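Local coordinates for protein putative neuraminyllactose-binding hemagglutinin homolog (Helicobacter pylori, PDB 3BGH) that probably serves as an outer-membrane lipoprotein adhesin of the flagellar sheath, named for a putative role in binding neuraminyllactose, though its molecular function remains unproven, at residues Phe23-Lys28 with Ala197-Met202; Gly29-Lys34 with Leu72-Tyr77; Leu38-Glu43 with Leu97-Met102; Glu110-Glu115 with Ile125-Gly130. All coordinates share one frame; numbering follows the deposited sequence.

Contact 1 (Phe23-Lys28 with Ala197-Met202)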
# COMPACT_ATOMS: atom_id res chain seq x y z
N PHE A 23 6.47 10.85 -16.28
CA PHE A 23 5.56 11.48 -15.35
C PHE A 23 4.96 12.75 -16.00
O PHE A 23 5.22 13.87 -15.57
CB PHE A 23 6.25 11.69 -13.99
CG PHE A 23 6.79 10.38 -13.37
CD1 PHE A 23 6.43 9.12 -13.88
CD2 PHE A 23 7.65 10.41 -12.26
CE1 PHE A 23 6.92 7.94 -13.31
CE2 PHE A 23 8.13 9.22 -11.68
CZ PHE A 23 7.77 8.00 -12.20
N HIS A 24 4.15 12.55 -17.04
CA HIS A 24 3.47 13.65 -17.77
C HIS A 24 2.14 13.15 -18.37
O HIS A 24 2.09 12.13 -19.05
CB HIS A 24 4.39 14.29 -18.85
CG HIS A 24 3.79 15.47 -19.59
ND1 HIS A 24 3.27 15.36 -20.87
CD2 HIS A 24 3.65 16.77 -19.25
CE1 HIS A 24 2.83 16.54 -21.27
NE2 HIS A 24 3.05 17.41 -20.30
N TYR A 25 1.05 13.85 -18.06
CA TYR A 25 -0.25 13.49 -18.59
C TYR A 25 -0.68 14.72 -19.38
O TYR A 25 -0.61 15.83 -18.84
CB TYR A 25 -1.21 13.15 -17.43
CG TYR A 25 -2.69 13.07 -17.79
CD1 TYR A 25 -3.18 11.97 -18.50
CD2 TYR A 25 -3.59 14.08 -17.42
CE1 TYR A 25 -4.53 11.87 -18.86
CE2 TYR A 25 -4.97 13.99 -17.76
CZ TYR A 25 -5.43 12.87 -18.48
OH TYR A 25 -6.75 12.72 -18.84
N PRO A 26 -1.05 14.56 -20.67
CA PRO A 26 -1.38 15.77 -21.44
C PRO A 26 -2.67 16.46 -20.96
O PRO A 26 -3.76 15.91 -21.12
CB PRO A 26 -1.53 15.26 -22.87
CG PRO A 26 -1.88 13.79 -22.73
CD PRO A 26 -1.18 13.32 -21.48
N ILE A 27 -2.54 17.64 -20.36
CA ILE A 27 -3.71 18.45 -20.00
C ILE A 27 -4.31 19.06 -21.27
O ILE A 27 -3.88 20.10 -21.74
CB ILE A 27 -3.38 19.55 -18.95
CG1 ILE A 27 -2.77 18.90 -17.68
CG2 ILE A 27 -4.63 20.38 -18.61
CD1 ILE A 27 -1.90 19.84 -16.83
N LYS A 28 -5.27 18.35 -21.85
CA LYS A 28 -5.93 18.80 -23.06
C LYS A 28 -7.21 19.54 -22.68
O LYS A 28 -8.01 19.04 -21.89
CB LYS A 28 -6.22 17.62 -24.00
CG LYS A 28 -4.96 17.08 -24.71
CD LYS A 28 -5.21 15.71 -25.35
CE LYS A 28 -3.90 15.03 -25.76
NZ LYS A 28 -4.03 13.54 -25.71
N ALA A 197 1.06 4.23 -12.67
CA ALA A 197 0.50 4.85 -11.48
C ALA A 197 0.38 6.37 -11.62
O ALA A 197 -0.58 6.98 -11.13
CB ALA A 197 1.30 4.48 -10.21
N TYR A 198 1.36 6.98 -12.28
CA TYR A 198 1.33 8.42 -12.45
C TYR A 198 0.13 8.80 -13.33
O TYR A 198 -0.63 9.69 -12.97
CB TYR A 198 2.62 8.97 -13.07
CG TYR A 198 2.58 10.49 -13.13
CD1 TYR A 198 3.08 11.27 -12.09
CD2 TYR A 198 1.99 11.15 -14.21
CE1 TYR A 198 3.03 12.65 -12.16
CE2 TYR A 198 1.93 12.52 -14.27
CZ TYR A 198 2.44 13.27 -13.25
OH TYR A 198 2.35 14.65 -13.33
N HIS A 199 -0.03 8.12 -14.46
CA HIS A 199 -1.16 8.31 -15.37
C HIS A 199 -2.49 8.17 -14.60
O HIS A 199 -3.27 9.12 -14.60
CB HIS A 199 -1.06 7.33 -16.57
CG HIS A 199 -2.20 7.42 -17.55
ND1 HIS A 199 -2.25 8.36 -18.56
CD2 HIS A 199 -3.31 6.65 -17.70
CE1 HIS A 199 -3.35 8.18 -19.28
NE2 HIS A 199 -4.01 7.14 -18.78
N LYS A 200 -2.73 7.04 -13.91
CA LYS A 200 -3.93 6.86 -13.10
C LYS A 200 -4.19 7.98 -12.07
O LYS A 200 -5.35 8.39 -11.92
CB LYS A 200 -3.97 5.49 -12.40
CG LYS A 200 -5.32 5.22 -11.70
CD LYS A 200 -5.34 3.96 -10.81
CE LYS A 200 -6.77 3.60 -10.35
NZ LYS A 200 -6.90 2.28 -9.64
N VAL A 201 -3.15 8.45 -11.36
CA VAL A 201 -3.38 9.54 -10.37
C VAL A 201 -3.89 10.83 -11.07
O VAL A 201 -4.88 11.43 -10.67
CB VAL A 201 -2.13 9.86 -9.44
CG1 VAL A 201 -2.39 11.05 -8.59
CG2 VAL A 201 -1.81 8.68 -8.53
N MET A 202 -3.18 11.25 -12.10
CA MET A 202 -3.54 12.48 -12.78
C MET A 202 -4.95 12.41 -13.38
O MET A 202 -5.68 13.38 -13.29
CB MET A 202 -2.50 12.81 -13.85
CG MET A 202 -1.23 13.48 -13.31
SD MET A 202 -1.51 15.00 -12.44
CE MET A 202 -2.34 15.95 -13.70

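Contact 2 (Gly29-Lys34 with Leu72-Tyr77)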
# COMPACT_ATOMS: atom_id res chain seq x y z
N GLY A 29 -7.38 20.74 -23.23
CA GLY A 29 -8.55 21.58 -22.93
C GLY A 29 -8.28 23.08 -23.09
O GLY A 29 -7.17 23.56 -22.82
N LYS A 30 -9.30 23.80 -23.53
CA LYS A 30 -9.25 25.26 -23.71
C LYS A 30 -9.01 25.98 -22.39
O LYS A 30 -9.63 25.64 -21.38
CB LYS A 30 -10.55 25.77 -24.37
CG LYS A 30 -11.83 25.04 -23.92
CD LYS A 30 -13.10 25.61 -24.54
CE LYS A 30 -14.24 24.58 -24.51
NZ LYS A 30 -15.54 25.21 -24.89
N GLN A 31 -8.09 26.97 -22.38
CA GLN A 31 -7.92 27.87 -21.24
C GLN A 31 -9.27 28.51 -20.92
O GLN A 31 -10.04 28.82 -21.84
CB GLN A 31 -6.87 28.96 -21.53
CG GLN A 31 -6.73 30.04 -20.44
CD GLN A 31 -5.89 29.63 -19.22
OE1 GLN A 31 -4.91 28.87 -19.34
NE2 GLN A 31 -6.24 30.14 -18.04
N GLU A 32 -9.57 28.68 -19.63
CA GLU A 32 -10.89 29.13 -19.19
C GLU A 32 -10.77 30.54 -18.60
O GLU A 32 -9.75 30.85 -17.97
CB GLU A 32 -11.45 28.16 -18.13
CG GLU A 32 -12.96 27.94 -18.18
CD GLU A 32 -13.39 26.80 -19.11
OE1 GLU A 32 -12.52 26.03 -19.56
OE2 GLU A 32 -14.61 26.67 -19.39
N PRO A 33 -11.79 31.39 -18.80
CA PRO A 33 -11.76 32.72 -18.20
C PRO A 33 -11.41 32.65 -16.71
O PRO A 33 -12.02 31.86 -15.98
CB PRO A 33 -13.19 33.22 -18.39
CG PRO A 33 -14.00 32.04 -18.94
CD PRO A 33 -13.01 31.18 -19.61
N LYS A 34 -10.45 33.46 -16.28
CA LYS A 34 -9.98 33.49 -14.89
C LYS A 34 -11.13 33.64 -13.89
O LYS A 34 -11.70 34.73 -13.77
CB LYS A 34 -8.91 34.58 -14.68
CG LYS A 34 -7.50 34.20 -15.27
CD LYS A 34 -6.57 35.41 -15.42
CE LYS A 34 -6.75 36.12 -16.77
NZ LYS A 34 -6.81 37.62 -16.65
N LEU A 72 -4.90 23.54 -12.91
CA LEU A 72 -5.71 24.51 -12.21
C LEU A 72 -5.75 25.86 -12.93
O LEU A 72 -6.83 26.36 -13.26
CB LEU A 72 -5.26 24.63 -10.76
CG LEU A 72 -5.63 23.38 -9.95
CD1 LEU A 72 -4.80 23.33 -8.72
CD2 LEU A 72 -7.13 23.32 -9.64
N GLU A 73 -4.59 26.43 -13.20
CA GLU A 73 -4.46 27.65 -13.98
C GLU A 73 -5.24 27.54 -15.28
O GLU A 73 -6.14 28.34 -15.51
CB GLU A 73 -3.00 27.94 -14.25
CG GLU A 73 -2.26 28.34 -12.98
CD GLU A 73 -0.75 28.34 -13.16
OE1 GLU A 73 -0.25 27.60 -14.05
OE2 GLU A 73 -0.06 29.06 -12.40
N ARG A 74 -4.98 26.51 -16.08
CA ARG A 74 -5.74 26.30 -17.30
C ARG A 74 -7.26 26.24 -17.04
O ARG A 74 -8.05 26.15 -17.97
CB ARG A 74 -5.29 25.02 -18.01
CG ARG A 74 -6.13 24.65 -19.21
CD ARG A 74 -5.45 25.03 -20.49
NE ARG A 74 -4.83 23.88 -21.14
CZ ARG A 74 -3.55 23.53 -21.00
NH1 ARG A 74 -3.09 22.46 -21.65
NH2 ARG A 74 -2.73 24.24 -20.21
N LYS A 75 -7.66 26.30 -15.78
CA LYS A 75 -9.06 26.11 -15.44
C LYS A 75 -9.57 27.35 -14.75
O LYS A 75 -10.74 27.42 -14.35
CB LYS A 75 -9.22 24.86 -14.57
CG LYS A 75 -10.21 23.87 -15.15
CD LYS A 75 -9.63 22.97 -16.27
CE LYS A 75 -10.78 22.28 -16.98
NZ LYS A 75 -10.36 21.29 -18.02
N GLY A 76 -8.67 28.32 -14.61
CA GLY A 76 -9.05 29.69 -14.32
C GLY A 76 -8.58 30.18 -12.97
O GLY A 76 -8.66 31.39 -12.69
N TYR A 77 -8.09 29.27 -12.14
CA TYR A 77 -7.73 29.58 -10.76
C TYR A 77 -6.40 30.28 -10.62
O TYR A 77 -5.54 30.23 -11.50
CB TYR A 77 -7.73 28.29 -9.91
CG TYR A 77 -9.05 27.56 -9.96
CD1 TYR A 77 -10.02 27.79 -8.99
CD2 TYR A 77 -9.32 26.63 -10.97
CE1 TYR A 77 -11.23 27.13 -9.04
CE2 TYR A 77 -10.56 25.97 -11.03
CZ TYR A 77 -11.50 26.24 -10.06
OH TYR A 77 -12.71 25.60 -10.09

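Contact 3 (Leu38-Glu43 with Leu97-Met102)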
# COMPACT_ATOMS: atom_id res chain seq x y z
N LEU A 38 -8.77 31.41 -5.60
CA LEU A 38 -7.37 31.01 -5.34
C LEU A 38 -7.28 29.66 -4.57
O LEU A 38 -7.91 29.52 -3.51
CB LEU A 38 -6.63 32.10 -4.53
CG LEU A 38 -5.32 31.69 -3.84
CD1 LEU A 38 -4.17 31.48 -4.82
CD2 LEU A 38 -4.88 32.70 -2.78
N VAL A 39 -6.51 28.70 -5.07
CA VAL A 39 -6.25 27.44 -4.32
C VAL A 39 -4.79 27.29 -3.90
O VAL A 39 -3.88 27.54 -4.69
CB VAL A 39 -6.71 26.15 -5.07
CG1 VAL A 39 -8.02 26.36 -5.80
CG2 VAL A 39 -5.67 25.68 -6.02
N VAL A 40 -4.57 26.90 -2.66
CA VAL A 40 -3.23 26.61 -2.18
C VAL A 40 -2.87 25.15 -2.47
O VAL A 40 -3.62 24.23 -2.13
CB VAL A 40 -3.13 26.87 -0.68
CG1 VAL A 40 -1.75 26.52 -0.17
CG2 VAL A 40 -3.41 28.29 -0.39
N LEU A 41 -1.73 24.93 -3.12
CA LEU A 41 -1.28 23.59 -3.44
C LEU A 41 -0.01 23.30 -2.67
O LEU A 41 0.95 24.03 -2.79
CB LEU A 41 -1.01 23.48 -4.93
CG LEU A 41 -1.11 22.08 -5.51
CD1 LEU A 41 -2.58 21.71 -5.53
CD2 LEU A 41 -0.52 22.04 -6.91
N ILE A 42 -0.04 22.26 -1.85
CA ILE A 42 1.11 21.84 -1.04
C ILE A 42 1.86 20.72 -1.76
O ILE A 42 1.24 19.96 -2.49
CB ILE A 42 0.66 21.39 0.36
CG1 ILE A 42 0.01 22.57 1.07
CG2 ILE A 42 1.83 20.92 1.20
CD1 ILE A 42 -0.31 22.31 2.49
N GLU A 43 3.19 20.66 -1.60
CA GLU A 43 4.00 19.69 -2.32
C GLU A 43 3.58 18.30 -1.82
O GLU A 43 3.54 18.10 -0.61
CB GLU A 43 5.51 19.94 -2.08
CG GLU A 43 6.49 19.16 -3.02
CD GLU A 43 7.99 19.55 -2.84
OE1 GLU A 43 8.52 19.48 -1.69
OE2 GLU A 43 8.65 19.89 -3.86
N LEU A 97 -9.61 29.82 -1.46
CA LEU A 97 -10.80 29.00 -1.38
C LEU A 97 -10.52 27.68 -0.64
O LEU A 97 -11.31 27.25 0.18
CB LEU A 97 -11.31 28.66 -2.78
CG LEU A 97 -12.46 27.64 -2.80
CD1 LEU A 97 -13.73 28.29 -2.25
CD2 LEU A 97 -12.69 27.02 -4.19
N LEU A 98 -9.36 27.10 -0.91
CA LEU A 98 -9.12 25.70 -0.69
C LEU A 98 -7.62 25.51 -0.53
O LEU A 98 -6.83 26.24 -1.13
CB LEU A 98 -9.61 24.96 -1.94
CG LEU A 98 -9.60 23.47 -2.17
CD1 LEU A 98 -9.86 22.68 -0.91
CD2 LEU A 98 -10.67 23.14 -3.20
N VAL A 99 -7.24 24.56 0.32
CA VAL A 99 -5.88 24.05 0.36
C VAL A 99 -5.94 22.58 -0.02
O VAL A 99 -6.65 21.83 0.60
CB VAL A 99 -5.28 24.13 1.75
CG1 VAL A 99 -3.80 23.72 1.70
CG2 VAL A 99 -5.42 25.51 2.31
N LEU A 100 -5.22 22.21 -1.07
CA LEU A 100 -5.11 20.85 -1.51
C LEU A 100 -3.77 20.30 -1.04
O LEU A 100 -2.75 20.98 -1.07
CB LEU A 100 -5.22 20.77 -3.01
CG LEU A 100 -6.56 21.08 -3.69
CD1 LEU A 100 -6.36 20.94 -5.18
CD2 LEU A 100 -7.63 20.11 -3.23
N ARG A 101 -3.80 19.04 -0.61
CA ARG A 101 -2.76 18.47 0.23
C ARG A 101 -2.79 16.92 0.09
O ARG A 101 -3.67 16.25 0.62
CB ARG A 101 -3.00 18.96 1.68
CG ARG A 101 -2.36 18.17 2.75
CD ARG A 101 -2.12 19.01 3.98
NE ARG A 101 -0.84 18.62 4.59
CZ ARG A 101 -0.45 18.92 5.83
NH1 ARG A 101 -1.26 19.60 6.64
NH2 ARG A 101 0.74 18.53 6.26
N MET A 102 -1.83 16.40 -0.66
CA MET A 102 -1.76 15.02 -1.09
C MET A 102 -0.72 14.20 -0.29
O MET A 102 0.46 14.56 -0.25
CB MET A 102 -1.44 14.94 -2.59
CG MET A 102 -1.88 13.64 -3.25
SD MET A 102 -1.31 13.47 -4.97
CE MET A 102 -1.61 15.18 -5.54

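Contact 4 (Glu110-Glu115 with Ile125-Gly130)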
# COMPACT_ATOMS: atom_id res chain seq x y z
N GLU A 110 8.24 -7.58 -5.71
CA GLU A 110 8.99 -8.23 -6.77
C GLU A 110 8.76 -9.72 -6.72
O GLU A 110 8.51 -10.27 -5.64
CB GLU A 110 10.49 -7.90 -6.66
CG GLU A 110 10.76 -6.43 -7.00
CD GLU A 110 12.22 -6.03 -6.92
OE1 GLU A 110 13.03 -6.78 -6.34
OE2 GLU A 110 12.56 -4.94 -7.46
N ASP A 111 8.83 -10.35 -7.90
CA ASP A 111 8.94 -11.81 -8.01
C ASP A 111 7.69 -12.54 -7.50
O ASP A 111 7.75 -13.39 -6.61
CB ASP A 111 10.24 -12.33 -7.34
CG ASP A 111 11.52 -11.91 -8.09
OD1 ASP A 111 11.49 -11.70 -9.32
OD2 ASP A 111 12.58 -11.77 -7.43
N ILE A 112 6.56 -12.20 -8.11
CA ILE A 112 5.32 -12.91 -7.89
C ILE A 112 5.10 -13.74 -9.16
O ILE A 112 5.30 -13.23 -10.28
CB ILE A 112 4.15 -11.92 -7.68
CG1 ILE A 112 4.48 -10.90 -6.61
CG2 ILE A 112 2.90 -12.63 -7.30
CD1 ILE A 112 3.27 -10.09 -6.17
N VAL A 113 4.72 -15.00 -8.96
CA VAL A 113 4.45 -15.96 -10.04
C VAL A 113 2.94 -16.12 -10.30
O VAL A 113 2.13 -16.13 -9.38
CB VAL A 113 5.12 -17.35 -9.72
CG1 VAL A 113 4.59 -18.47 -10.60
CG2 VAL A 113 6.65 -17.25 -9.86
N GLU A 114 2.59 -16.24 -11.56
CA GLU A 114 1.23 -16.49 -11.96
C GLU A 114 1.27 -17.79 -12.75
O GLU A 114 1.70 -17.82 -13.93
CB GLU A 114 0.69 -15.35 -12.85
CG GLU A 114 0.46 -14.01 -12.16
CD GLU A 114 -0.17 -12.96 -13.09
OE1 GLU A 114 -0.03 -13.07 -14.35
OE2 GLU A 114 -0.82 -12.04 -12.57
N GLU A 115 0.86 -18.88 -12.10
CA GLU A 115 0.83 -20.19 -12.74
C GLU A 115 0.15 -20.15 -14.10
O GLU A 115 -0.75 -19.33 -14.32
CB GLU A 115 0.18 -21.20 -11.81
CG GLU A 115 1.17 -21.56 -10.73
CD GLU A 115 0.58 -22.36 -9.61
OE1 GLU A 115 -0.02 -21.75 -8.69
OE2 GLU A 115 0.72 -23.60 -9.67
N ILE A 125 6.07 -11.69 -12.24
CA ILE A 125 5.72 -10.27 -12.38
C ILE A 125 6.23 -9.47 -11.19
O ILE A 125 6.58 -10.04 -10.16
CB ILE A 125 4.20 -10.03 -12.43
CG1 ILE A 125 3.56 -10.24 -11.05
CG2 ILE A 125 3.51 -10.90 -13.48
CD1 ILE A 125 2.14 -9.87 -10.97
N ASP A 126 6.30 -8.16 -11.35
CA ASP A 126 6.35 -7.24 -10.24
C ASP A 126 4.97 -6.57 -10.14
O ASP A 126 4.27 -6.47 -11.14
CB ASP A 126 7.45 -6.20 -10.45
CG ASP A 126 8.84 -6.76 -10.21
OD1 ASP A 126 8.94 -7.89 -9.67
OD2 ASP A 126 9.83 -6.06 -10.57
N MET A 127 4.59 -6.13 -8.95
CA MET A 127 3.25 -5.60 -8.73
C MET A 127 3.27 -4.55 -7.64
O MET A 127 3.92 -4.74 -6.61
CB MET A 127 2.27 -6.73 -8.33
CG MET A 127 0.76 -6.30 -8.23
SD MET A 127 -0.43 -7.63 -7.73
CE MET A 127 0.06 -7.79 -6.06
N SER A 128 2.52 -3.47 -7.84
CA SER A 128 2.46 -2.42 -6.86
C SER A 128 1.40 -2.60 -5.78
O SER A 128 0.41 -3.35 -5.92
CB SER A 128 2.12 -1.15 -7.58
OG SER A 128 0.75 -1.24 -7.91
N SER A 129 1.58 -1.84 -4.71
CA SER A 129 0.54 -1.58 -3.73
C SER A 129 0.67 -0.10 -3.40
O SER A 129 1.59 0.58 -3.86
CB SER A 129 0.76 -2.44 -2.48
OG SER A 129 1.84 -1.94 -1.72
N GLY A 130 -0.24 0.40 -2.58
CA GLY A 130 -0.22 1.78 -2.16
C GLY A 130 -1.52 2.48 -2.49
O GLY A 130 -2.44 1.91 -2.99

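Contact 1 (Phe23-Lys28 with Ala197-Met202)
An extended, irregular N-terminal segment, Phe23-Lys28, runs across helix 186-208 here, in the groove that this helix forms with helix 54-73 on one side of the mixed beta-sheet. Tyr198 is the central side chain. Its CB lies 3.9 Å from CD1 of Phe23, and with CG anti to the backbone N (chi1 -176°) the ring reaches out beneath the loop backbone. CG of Tyr198 faces CA of Phe23, which sits 3.7 Å above the ring plane over its centre. CD1 and CE1 lie under Phe23 CB, a CH-pi contact 16° off the ring normal, while CE2 meets the carbonyl carbon of Phe23 and the N of His24. CZ comes near Phe23 O, and at the tip OH hydrogen-bonds Gln67 OE1 of helix 54-73, an acceptor also used by Tyr25 N, so a single glutamine oxygen ties loop and helix together. The Phe23 and Tyr198 rings are nearly parallel, at 10°, but slid so far apart that they barely overlap; each instead meets Phe60 edge-to-face. One helical turn on, Met202 packs its CB against Tyr25 CB at 3.8 Å. Tyr25, its CG anti to the backbone N, places its ring beside His199. Those two rings meet obliquely, with Tyr25 CD1 3.7 Å from His199 ND1.

Contact 2 (Gly29-Lys34 with Leu72-Tyr77)
The C-terminal end of helix 54-73 is closed by a Schellman motif, and the extended segment Gly29-Lys34 runs past it at the protein surface. The clearest bond comes from Arg74, whose chain bends at chi2 and chi3 to bring NE 2.9 Å from the carbonyl O of Gly29. That oxygen lies at the edge of the guanidinium, close to its plane, and receives the donor in its own carbonyl plane, although the N-H is bent to 137°. Gln31, folded at chi2, lays its amide across the last turn: NE2 makes a weak bond to Glu73 O at 3.1 Å, and OE1 rests against Arg74 CA. Glu73 O is also the acceptor for Gly76 N at 2.7 Å, within the type I turn from Glu73 to Gly76. Gly76 leaves the helix with positive phi (115°) and, having no side chain, lets the backbone of Pro33 and Lys34 pass close, with Lys34 CA 3.3 Å from Gly76 O in a CA-H...O contact. Asn35 is joined to Gly76 by a backbone hydrogen bond, and Glu32 N makes a weak one to Arg74 O at 3.4 Å.

Contact 3 (Leu38-Glu43 with Leu97-Met102)
The carbonyl O of Val40 is gripped twice, by one N-H and one CA-H. Leu100 N donates to Val40 O at 2.8 Å, nearly along the C=O axis, and Val99 CA lies 3.4 Å from Val40 O in a softer CA-H...O contact. The N of Val40 in turn gives a bond of 2.8 Å to Leu98 O. This alternation, one residue of strand 38-48 bonding to the two residues flanking Val99, is parallel beta pairing, here between two adjacent strands inside the mixed sheet. Between the two strands the chain forms helix 54-73, the edge strand 78-82 and helix 90-95. Ile42 N carries the pattern on to Leu100 O, and at the other end Leu97 N is held by Leu38 O at 2.7 Å. The short strand segments cross at -22°.

On the face carrying Val40 and Val99, these two valines lie side by side and point the same way, CG1 to CG1. Leu41 and Leu100 occupy the other face, crossing obliquely: Leu41, with CG anti to the backbone N, places CD1 3.8 Å from Leu100 CB. That face is covered by helix 54-73, through Phe65 and Ser69 on Leu41, and Leu100 also touches Phe136 of strand 123-137. Outward, Leu41 bonds through its backbone to Ser80 and Phe82 of strand 78-82, so strand 38-48 is held along both edges. Ile42 reaches across with CG1 anti to the carbonyl carbon (chi1 -62°), and its CD1 touches two partners, 3.8 Å from Val99 CG1 and 4.0 Å from Arg101 CD.

Contact 4 (Glu110-Glu115 with Ile125-Gly130)
The carboxylates of Glu110 and Asp126 lie side by side with their planes only 12° apart, and OE2 of Glu110 is 4.3 Å from OD2 of Asp126. OD1 of Asp126 receives the backbone N of Asp111 at 3.0 Å, nearly along its C-O axis, while OD2 hydrogen-bonds His186 ND1 at the start of helix 186-208. These two hydrogen bonds may offset some of the repulsion between the neighbouring acids. Asp126, with CG anti to its carbonyl carbon, thereby reaches back to the strand beside it. Ile112, the residue after Asp111, forms the antiparallel hydrogen-bonded pair with Ile125: Ile112 N bonds to Ile125 O almost straight, at 173°, and Ile125 N to Ile112 O at 2.6 Å. On the side of the sheet bearing these isoleucines, CB of Ile112 meets CG1 of Ile125 at 3.8 Å, and CD1 of Ile112 touches Met127 CE at 4.0 Å. OE2 of Glu114, salt-bridged to Lys156 NZ, also lies 4.0 Å from Ile125 CD1. The second subunit packs here too, its Asn135 ND2 bonding to Asp111 O. With Asp111 at positive phi (66°), and Asp111 and Ile112 both facing Ile125, the antiparallel hairpin of strands 98-114 and 123-137 carries a G1 beta bulge.

Overall arrangement
Contacts 2, 3 and 4 fall within the long chain loop closed by contact 1, which brings the N-terminal segment onto the late helix 186-208. Contacts 1 and 2 hold successive parts of that segment, with centres 18 Å apart, and meet where Arg74 approaches Ile27. Contact 2 touches contact 3 through Leu72 and Tyr77 on Val39, joining the end of helix 54-73 to the sheet. Contacts 3 and 4 share strand 98-114 but lie 34 Å apart between centres, on opposite sides of the chain's centre. One strand thus pairs in parallel with strand 38-48 near its start and antiparallel with strand 123-137 on its other edge, from Val99 to the far end, where the second subunit packs.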